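Local structure of deseasin MCP-01 (Pseudoalteromonas sp., 3VV3) at residues Ser2-Pro7 / Gly122-Asn127; His57-Ala62 / Gly114-Asn119; His105-Ser110 / Thr257-Ser262. The protein degrades collagen as a bacterial serine protease of the subtilisin family. All coordinates share one frame; numbering follows the deposited sequence.

Contact 1: Ser2-Pro7 / Gly122-Asn127; sequences SATNDP and GVVGVN
Asp-6 reaches into the backbone of 122-127, and its carboxylate carries most of the polar chemistry here. Its CG is anti to the carbonyl carbon (chi1 -56°), which carries the carboxylate across to Val-123 O and Val-124. Asp-6 OD1 lies 3.1 Å from Val-123 O; both atoms are acceptors, so this is proximity and not a bond. Nearby donors probably offset the repulsion: Thr-4 OG1 donates a hydrogen bond to Asp-6 OD2 at 2.5 Å, arriving on the anti side and 19° out of the carboxylate plane. The backbone N of Asn-118 also bonds to OD2, while Asn-119 N makes a weak bond to OD1. Held from several directions, the carboxylate is unlikely to rotate easily. In the subtilase fold this joins the N-terminal loop that precedes helix 31-34 to the loop that leads from helix 105-114 to strand 131-136, and a backbone bond between Arg-8 and Gly-122 extends the link. The remaining contacts are van der Waals. Val-124 crosses Asp-6 at about a right angle, Val-124 CB lying 3.5 Å from Asp-6 OD2. At the other end the Pro-7 ring lies beside Gly-122, Pro-7 CD being 3.5 Å from Gly-122 N.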
loop_
_atom_site.group_PDB
_atom_site.type_symbol
_atom_site.label_atom_id
_atom_site.label_comp_id
_atom_site.label_asym_id
_atom_site.label_seq_id
_atom_site.Cartn_x
_atom_site.Cartn_y
_atom_site.Cartn_z
ATOM N N SER A 2 2.402 16.631 -26.455
ATOM C CA SER A 2 3.013 15.601 -25.624
ATOM C C SER A 2 3.534 14.450 -26.488
ATOM O O SER A 2 3.250 14.386 -27.678
ATOM C CB SER A 2 2.010 15.093 -24.585
ATOM O OG SER A 2 1.523 16.155 -23.781
ATOM N N ALA A 3 4.293 13.539 -25.885
ATOM C CA ALA A 3 4.889 12.427 -26.626
ATOM C C ALA A 3 3.837 11.503 -27.230
ATOM O O ALA A 3 4.072 10.875 -28.262
ATOM C CB ALA A 3 5.838 11.640 -25.737
ATOM N N THR A 4 2.689 11.404 -26.568
ATOM C CA THR A 4 1.571 10.627 -27.085
ATOM C C THR A 4 0.283 11.433 -26.927
ATOM O O THR A 4 0.274 12.474 -26.266
ATOM C CB THR A 4 1.429 9.264 -26.365
ATOM O OG1 THR A 4 0.791 9.449 -25.096
ATOM C CG2 THR A 4 2.790 8.620 -26.157
ATOM N N ASN A 5 -0.797 10.950 -27.532
ATOM C CA ASN A 5 -2.097 11.603 -27.424
ATOM C C ASN A 5 -2.914 11.090 -26.235
ATOM O O ASN A 5 -4.099 11.403 -26.099
ATOM C CB ASN A 5 -2.891 11.422 -28.718
ATOM C CG ASN A 5 -3.248 9.971 -28.983
ATOM O OD1 ASN A 5 -3.327 9.162 -28.060
ATOM N ND2 ASN A 5 -3.477 9.636 -30.245
ATOM N N ASP A 6 -2.289 10.284 -25.382
ATOM C CA ASP A 6 -2.962 9.829 -24.173
ATOM C C ASP A 6 -3.110 11.023 -23.240
ATOM O O ASP A 6 -2.118 11.663 -22.889
ATOM C CB ASP A 6 -2.165 8.715 -23.499
ATOM C CG ASP A 6 -1.900 7.552 -24.436
ATOM O OD1 ASP A 6 -2.833 6.761 -24.680
ATOM O OD2 ASP A 6 -0.764 7.442 -24.942
ATOM N N PRO A 7 -4.351 11.321 -22.835
ATOM C CA PRO A 7 -4.649 12.594 -22.163
ATOM C C PRO A 7 -3.914 12.791 -20.842
ATOM O O PRO A 7 -3.680 13.932 -20.462
ATOM C CB PRO A 7 -6.158 12.524 -21.914
ATOM C CG PRO A 7 -6.671 11.528 -22.868
ATOM C CD PRO A 7 -5.565 10.530 -23.086
ATOM N N GLY A 122 -6.696 7.784 -21.199
ATOM C CA GLY A 122 -5.883 7.463 -20.035
ATOM C C GLY A 122 -4.383 7.685 -20.120
ATOM O O GLY A 122 -3.905 8.778 -20.447
ATOM N N VAL A 123 -3.631 6.632 -19.800
ATOM C CA VAL A 123 -2.184 6.713 -19.683
ATOM C C VAL A 123 -1.503 5.916 -20.801
ATOM O O VAL A 123 -2.090 5.690 -21.854
ATOM C CB VAL A 123 -1.725 6.212 -18.290
ATOM C CG1 VAL A 123 -2.145 7.217 -17.214
ATOM C CG2 VAL A 123 -2.346 4.856 -17.977
ATOM N N VAL A 124 -0.263 5.514 -20.576
ATOM C CA VAL A 124 0.464 4.665 -21.512
ATOM C C VAL A 124 1.569 3.969 -20.734
ATOM O O VAL A 124 2.176 4.560 -19.839
ATOM C CB VAL A 124 1.064 5.480 -22.692
ATOM C CG1 VAL A 124 1.905 6.656 -22.182
ATOM C CG2 VAL A 124 1.902 4.597 -23.598
ATOM N N GLY A 125 1.815 2.704 -21.047
ATOM C CA GLY A 125 2.851 1.962 -20.352
ATOM C C GLY A 125 4.212 2.116 -21.001
ATOM O O GLY A 125 4.356 2.793 -22.023
ATOM N N VAL A 126 5.222 1.484 -20.416
ATOM C CA VAL A 126 6.538 1.474 -21.045
ATOM C C VAL A 126 6.403 0.883 -22.452
ATOM O O VAL A 126 7.101 1.300 -23.382
ATOM C CB VAL A 126 7.567 0.655 -20.236
ATOM C CG1 VAL A 126 8.929 0.664 -20.933
ATOM C CG2 VAL A 126 7.692 1.197 -18.808
ATOM N N ASN A 127 5.507 -0.092 -22.591
ATOM C CA ASN A 127 5.100 -0.609 -23.899
ATOM C C ASN A 127 3.764 -0.021 -24.311
ATOM O O ASN A 127 2.829 0.017 -23.505
ATOM C CB ASN A 127 4.958 -2.137 -23.867
ATOM C CG ASN A 127 6.233 -2.832 -23.454
ATOM O OD1 ASN A 127 7.052 -3.203 -24.291
ATOM N ND2 ASN A 127 6.417 -2.998 -22.152
#

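Contact 2: His57-Ala62 / Gly114-Asn119; sequences HPDLAA and GASGNN
Asp-59 meets Ser-116 through the backbone: Ser-116 N donates to Asp-59 O at 2.8 Å with an N-H...O angle of 167°, a nearly straight bond. The same oxygen, Asp-59 O, receives a CA-H...O contact from Ala-115 CA at 3.3 Å, so two successive residues converge on one carbonyl. The end of the Asp-59 side chain comes close to the other segment. Asp-59 OD2 touches Ala-115 CB at 3.6 Å and accepts a hydrogen bond from Val-123 N, while OD1 approaches the amide group of Asn-119, whose plane is only 13° from that of the carboxylate. Van der Waals contacts flank this pair: Leu-60 CD2 comes to 4.0 Å from Ala-115 CA, and Ala-62 CB rests 3.6 Å from Ser-116 OG.

One step further out, a water ties the ends together. It donates to Pro-58 O, accepts from Ala-62 N, and lies 2.7 Å from Ser-116 OG, which points its way because OG is anti to the carbonyl carbon (chi1 -65°). The turn itself is braced by His-57 O, which accepts from both Leu-60 N and Ala-61 N. This His-Pro-Asp-Leu run is familiar in subtilases. The turn comes after strand 45-50, and its partner 114-119 lies in the loop that follows helix 105-114. From strand 254-258, Thr-257 touches His-57, Asp-59 and Leu-60, so the turn packs against the hairpin strand as well as against 114-119.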
loop_
_atom_site.group_PDB
_atom_site.type_symbol
_atom_site.label_atom_id
_atom_site.label_comp_id
_atom_site.label_asym_id
_atom_site.label_seq_id
_atom_site.Cartn_x
_atom_site.Cartn_y
_atom_site.Cartn_z
ATOM N N HIS A 57 -10.543 -3.152 -18.656
ATOM C CA HIS A 57 -10.255 -1.719 -18.642
ATOM C C HIS A 57 -9.970 -1.223 -20.065
ATOM O O HIS A 57 -9.168 -1.813 -20.797
ATOM C CB HIS A 57 -9.058 -1.419 -17.724
ATOM C CG HIS A 57 -8.827 0.041 -17.485
ATOM N ND1 HIS A 57 -8.893 0.614 -16.232
ATOM C CD2 HIS A 57 -8.545 1.048 -18.343
ATOM C CE1 HIS A 57 -8.649 1.910 -16.329
ATOM N NE2 HIS A 57 -8.435 2.197 -17.600
ATOM N N PRO A 58 -10.648 -0.143 -20.477
ATOM C CA PRO A 58 -10.457 0.377 -21.837
ATOM C C PRO A 58 -8.996 0.666 -22.207
ATOM O O PRO A 58 -8.652 0.624 -23.395
ATOM C CB PRO A 58 -11.280 1.672 -21.828
ATOM C CG PRO A 58 -12.372 1.403 -20.842
ATOM C CD PRO A 58 -11.727 0.558 -19.757
ATOM N N ASP A 59 -8.145 0.955 -21.222
ATOM C CA ASP A 59 -6.744 1.224 -21.523
ATOM C C ASP A 59 -5.827 0.004 -21.344
ATOM O O ASP A 59 -4.611 0.129 -21.477
ATOM C CB ASP A 59 -6.207 2.443 -20.740
ATOM C CG ASP A 59 -5.267 3.299 -21.577
ATOM O OD1 ASP A 59 -5.389 3.256 -22.823
ATOM O OD2 ASP A 59 -4.406 4.005 -21.006
ATOM N N LEU A 60 -6.404 -1.166 -21.059
ATOM C CA LEU A 60 -5.616 -2.409 -21.002
ATOM C C LEU A 60 -6.096 -3.477 -21.982
ATOM O O LEU A 60 -5.315 -4.342 -22.380
ATOM C CB LEU A 60 -5.632 -3.009 -19.592
ATOM C CG LEU A 60 -4.931 -2.220 -18.489
ATOM C CD1 LEU A 60 -5.149 -2.895 -17.138
ATOM C CD2 LEU A 60 -3.456 -2.076 -18.779
ATOM N N ALA A 61 -7.374 -3.421 -22.354
ATOM C CA ALA A 61 -8.012 -4.487 -23.130
ATOM C C ALA A 61 -7.228 -4.907 -24.371
ATOM O O ALA A 61 -7.111 -6.101 -24.669
ATOM C CB ALA A 61 -9.442 -4.092 -23.512
ATOM N N ALA A 62 -6.701 -3.932 -25.100
ATOM C CA ALA A 62 -5.986 -4.220 -26.336
ATOM C C ALA A 62 -4.680 -4.972 -26.078
ATOM O O ALA A 62 -4.147 -5.632 -26.978
ATOM C CB ALA A 62 -5.716 -2.935 -27.104
ATOM N N GLY A 114 2.152 -1.728 -19.561
ATOM C CA GLY A 114 1.546 -1.740 -20.883
ATOM C C GLY A 114 0.147 -1.180 -21.089
ATOM O O GLY A 114 -0.623 -1.731 -21.879
ATOM N N ALA A 115 -0.194 -0.072 -20.431
ATOM C CA ALA A 115 -1.404 0.644 -20.829
ATOM C C ALA A 115 -1.287 1.008 -22.319
ATOM O O ALA A 115 -0.228 1.422 -22.773
ATOM C CB ALA A 115 -1.610 1.904 -19.985
ATOM N N SER A 116 -2.376 0.853 -23.065
ATOM C CA SER A 116 -2.361 1.095 -24.511
ATOM C C SER A 116 -1.874 2.504 -24.819
ATOM O O SER A 116 -2.339 3.468 -24.223
ATOM C CB SER A 116 -3.759 0.888 -25.110
ATOM O OG SER A 116 -4.176 -0.460 -24.998
ATOM N N GLY A 117 -0.930 2.626 -25.741
ATOM C CA GLY A 117 -0.357 3.920 -26.071
ATOM C C GLY A 117 -0.967 4.538 -27.315
ATOM O O GLY A 117 -1.279 3.835 -28.280
ATOM N N ASN A 118 -1.135 5.855 -27.287
ATOM C CA ASN A 118 -1.651 6.596 -28.437
ATOM C C ASN A 118 -3.059 6.184 -28.831
ATOM O O ASN A 118 -3.395 6.161 -30.017
ATOM C CB ASN A 118 -0.716 6.441 -29.637
ATOM C CG ASN A 118 0.389 7.472 -29.644
ATOM O OD1 ASN A 118 1.548 7.155 -29.927
ATOM N ND2 ASN A 118 0.040 8.717 -29.331
ATOM N N ASN A 119 -3.888 5.857 -27.847
ATOM C CA ASN A 119 -5.276 5.521 -28.146
ATOM C C ASN A 119 -6.238 6.594 -27.639
ATOM O O ASN A 119 -7.443 6.379 -27.569
ATOM C CB ASN A 119 -5.655 4.129 -27.623
ATOM C CG ASN A 119 -5.681 4.061 -26.115
ATOM O OD1 ASN A 119 -5.072 4.889 -25.444
ATOM N ND2 ASN A 119 -6.392 3.078 -25.574
HETATM O O HOH W 1 -6.829 -1.043 -24.841
#

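Contact 3: His105-Ser110 / Thr257-Ser262; sequences HGTHVS and TVPGNS
The imidazole of His-108 meets Val-258 at its edge: Val-258 CG1 lies in the ring plane, 4.0 Å from His-108 CD2, and the two side chains run side by side, pointing the same way. Tyr-266 stacks on the ring, and NE2 bonds to Ala-264 O, so the neighbouring strand 262-266 fixes the ring's rotation. On the backbone, His-108 CA makes a CA-H...O contact with Thr-257 O at 3.0 Å, with 131° at the hydrogen. The first turn of helix 105-114 thus docks on the hairpin of strands 254-258 and 262-266. The helix starts with the His-Gly-Thr-His-Val sequence of subtilases, and its first residue is His-105, probably the triad histidine with Asp-50 and Ser-270, whose CB points away from 257-262. Thr-257 OG1 donates to Thr-107 O at 2.8 Å, coming from above the carbonyl plane, 48° out of it, and not along a lone pair. An alanine in place of Thr-257 would probably leave Thr-107 O without this hydroxyl partner and open a gap beside Thr-107 CG2. Thr-107 CG2, anti to the backbone N, packs 3.5 Å from Thr-257 O and 3.8 Å from Val-258 CA. Thr-107 OG1 touches Pro-259 CG at 3.7 Å, the two side chains sliding past each other in opposite directions, while its polar bonds go to Asp-101 OD2 and Asp-54 N.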
loop_
_atom_site.group_PDB
_atom_site.type_symbol
_atom_site.label_atom_id
_atom_site.label_comp_id
_atom_site.label_asym_id
_atom_site.label_seq_id
_atom_site.Cartn_x
_atom_site.Cartn_y
_atom_site.Cartn_z
ATOM N N HIS A 105 -4.456 -3.333 -7.297
ATOM C CA HIS A 105 -3.000 -3.271 -7.343
ATOM C C HIS A 105 -2.442 -3.861 -8.647
ATOM O O HIS A 105 -1.558 -3.273 -9.288
ATOM C CB HIS A 105 -2.443 -4.010 -6.120
ATOM C CG HIS A 105 -0.977 -3.818 -5.900
ATOM N ND1 HIS A 105 -0.030 -4.685 -6.405
ATOM C CD2 HIS A 105 -0.292 -2.870 -5.217
ATOM C CE1 HIS A 105 1.176 -4.273 -6.059
ATOM N NE2 HIS A 105 1.044 -3.170 -5.335
ATOM N N GLY A 106 -2.950 -5.025 -9.033
ATOM C CA GLY A 106 -2.438 -5.713 -10.208
ATOM C C GLY A 106 -2.717 -4.954 -11.487
ATOM O O GLY A 106 -1.934 -5.002 -12.438
ATOM N N THR A 107 -3.843 -4.253 -11.517
ATOM C CA THR A 107 -4.203 -3.459 -12.687
ATOM C C THR A 107 -3.296 -2.245 -12.794
ATOM O O THR A 107 -2.911 -1.830 -13.891
ATOM C CB THR A 107 -5.668 -3.029 -12.612
ATOM O OG1 THR A 107 -6.488 -4.201 -12.607
ATOM C CG2 THR A 107 -6.052 -2.136 -13.811
ATOM N N HIS A 108 -2.943 -1.691 -11.640
ATOM C CA HIS A 108 -2.048 -0.544 -11.595
ATOM C C HIS A 108 -0.673 -0.905 -12.165
ATOM O O HIS A 108 -0.152 -0.205 -13.045
ATOM C CB HIS A 108 -1.943 -0.009 -10.159
ATOM C CG HIS A 108 -1.386 1.379 -10.078
ATOM N ND1 HIS A 108 -0.032 1.638 -10.088
ATOM C CD2 HIS A 108 -2.004 2.582 -9.989
ATOM C CE1 HIS A 108 0.163 2.945 -10.009
ATOM N NE2 HIS A 108 -1.015 3.540 -9.949
ATOM N N VAL A 109 -0.084 -2.000 -11.688
ATOM C CA VAL A 109 1.221 -2.397 -12.199
ATOM C C VAL A 109 1.119 -2.769 -13.684
ATOM O O VAL A 109 2.025 -2.473 -14.464
ATOM C CB VAL A 109 1.897 -3.522 -11.361
ATOM C CG1 VAL A 109 1.985 -3.111 -9.893
ATOM C CG2 VAL A 109 1.155 -4.827 -11.487
ATOM N N SER A 110 0.011 -3.399 -14.075
ATOM C CA SER A 110 -0.189 -3.734 -15.486
ATOM C C SER A 110 -0.167 -2.504 -16.401
ATOM O O SER A 110 0.444 -2.525 -17.475
ATOM C CB SER A 110 -1.484 -4.534 -15.679
ATOM O OG SER A 110 -1.413 -5.778 -14.998
ATOM N N THR A 257 -3.549 2.763 -14.437
ATOM C CA THR A 257 -4.892 2.206 -14.500
ATOM C C THR A 257 -5.310 1.499 -13.213
ATOM O O THR A 257 -4.513 0.771 -12.615
ATOM C CB THR A 257 -4.961 1.153 -15.624
ATOM O OG1 THR A 257 -3.837 0.267 -15.506
ATOM C CG2 THR A 257 -4.894 1.821 -16.999
ATOM N N VAL A 258 -6.567 1.690 -12.811
ATOM C CA VAL A 258 -7.198 0.860 -11.779
ATOM C C VAL A 258 -8.589 0.419 -12.257
ATOM O O VAL A 258 -9.144 1.015 -13.177
ATOM C CB VAL A 258 -7.295 1.567 -10.411
ATOM C CG1 VAL A 258 -5.892 1.850 -9.848
ATOM C CG2 VAL A 258 -8.101 2.854 -10.524
ATOM N N PRO A 259 -9.155 -0.628 -11.641
ATOM C CA PRO A 259 -10.439 -1.153 -12.123
ATOM C C PRO A 259 -11.582 -0.134 -12.088
ATOM O O PRO A 259 -11.493 0.904 -11.430
ATOM C CB PRO A 259 -10.715 -2.326 -11.176
ATOM C CG PRO A 259 -9.340 -2.762 -10.725
ATOM C CD PRO A 259 -8.593 -1.462 -10.564
ATOM N N GLY A 260 -12.653 -0.439 -12.810
ATOM C CA GLY A 260 -13.753 0.498 -12.948
ATOM C C GLY A 260 -13.413 1.662 -13.864
ATOM O O GLY A 260 -13.845 2.790 -13.620
ATOM N N ASN A 261 -12.618 1.392 -14.901
ATOM C CA ASN A 261 -12.287 2.397 -15.916
ATOM C C ASN A 261 -11.794 3.699 -15.296
ATOM O O ASN A 261 -12.223 4.790 -15.679
ATOM C CB ASN A 261 -13.497 2.665 -16.821
ATOM C CG ASN A 261 -13.164 3.559 -18.002
ATOM O OD1 ASN A 261 -12.010 3.666 -18.412
ATOM N ND2 ASN A 261 -14.184 4.206 -18.559
ATOM N N SER A 262 -10.891 3.577 -14.333
ATOM C CA SER A 262 -10.373 4.741 -13.628
ATOM C C SER A 262 -8.850 4.736 -13.608
ATOM O O SER A 262 -8.207 3.835 -14.151
ATOM C CB SER A 262 -10.907 4.783 -12.190
ATOM O OG SER A 262 -12.326 4.807 -12.156
#

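How the contacts relate
Contact 3 lies nearest the chain's centre, about 13 Å between centres, against about 16 and 17 Å for contacts 2 and 1. It joins a regular helix to a hairpin, whereas the other two bring loops together; most touching residues of both are nonetheless buried, with proline or alanine at their exposed margins. Chemistry follows place: a carboxylate among backbone groups in contact 1, a backbone bond plus water in contact 2, a hydroxyl and methyl packing in contact 3. The three adjoin. Gly-125 N probably bonds to Ala-115 O at 3.0 Å, linking contacts 1 and 2, and Leu-60 CD1 lies 3.5 Å from Thr-107 CG2, linking contacts 2 and 3.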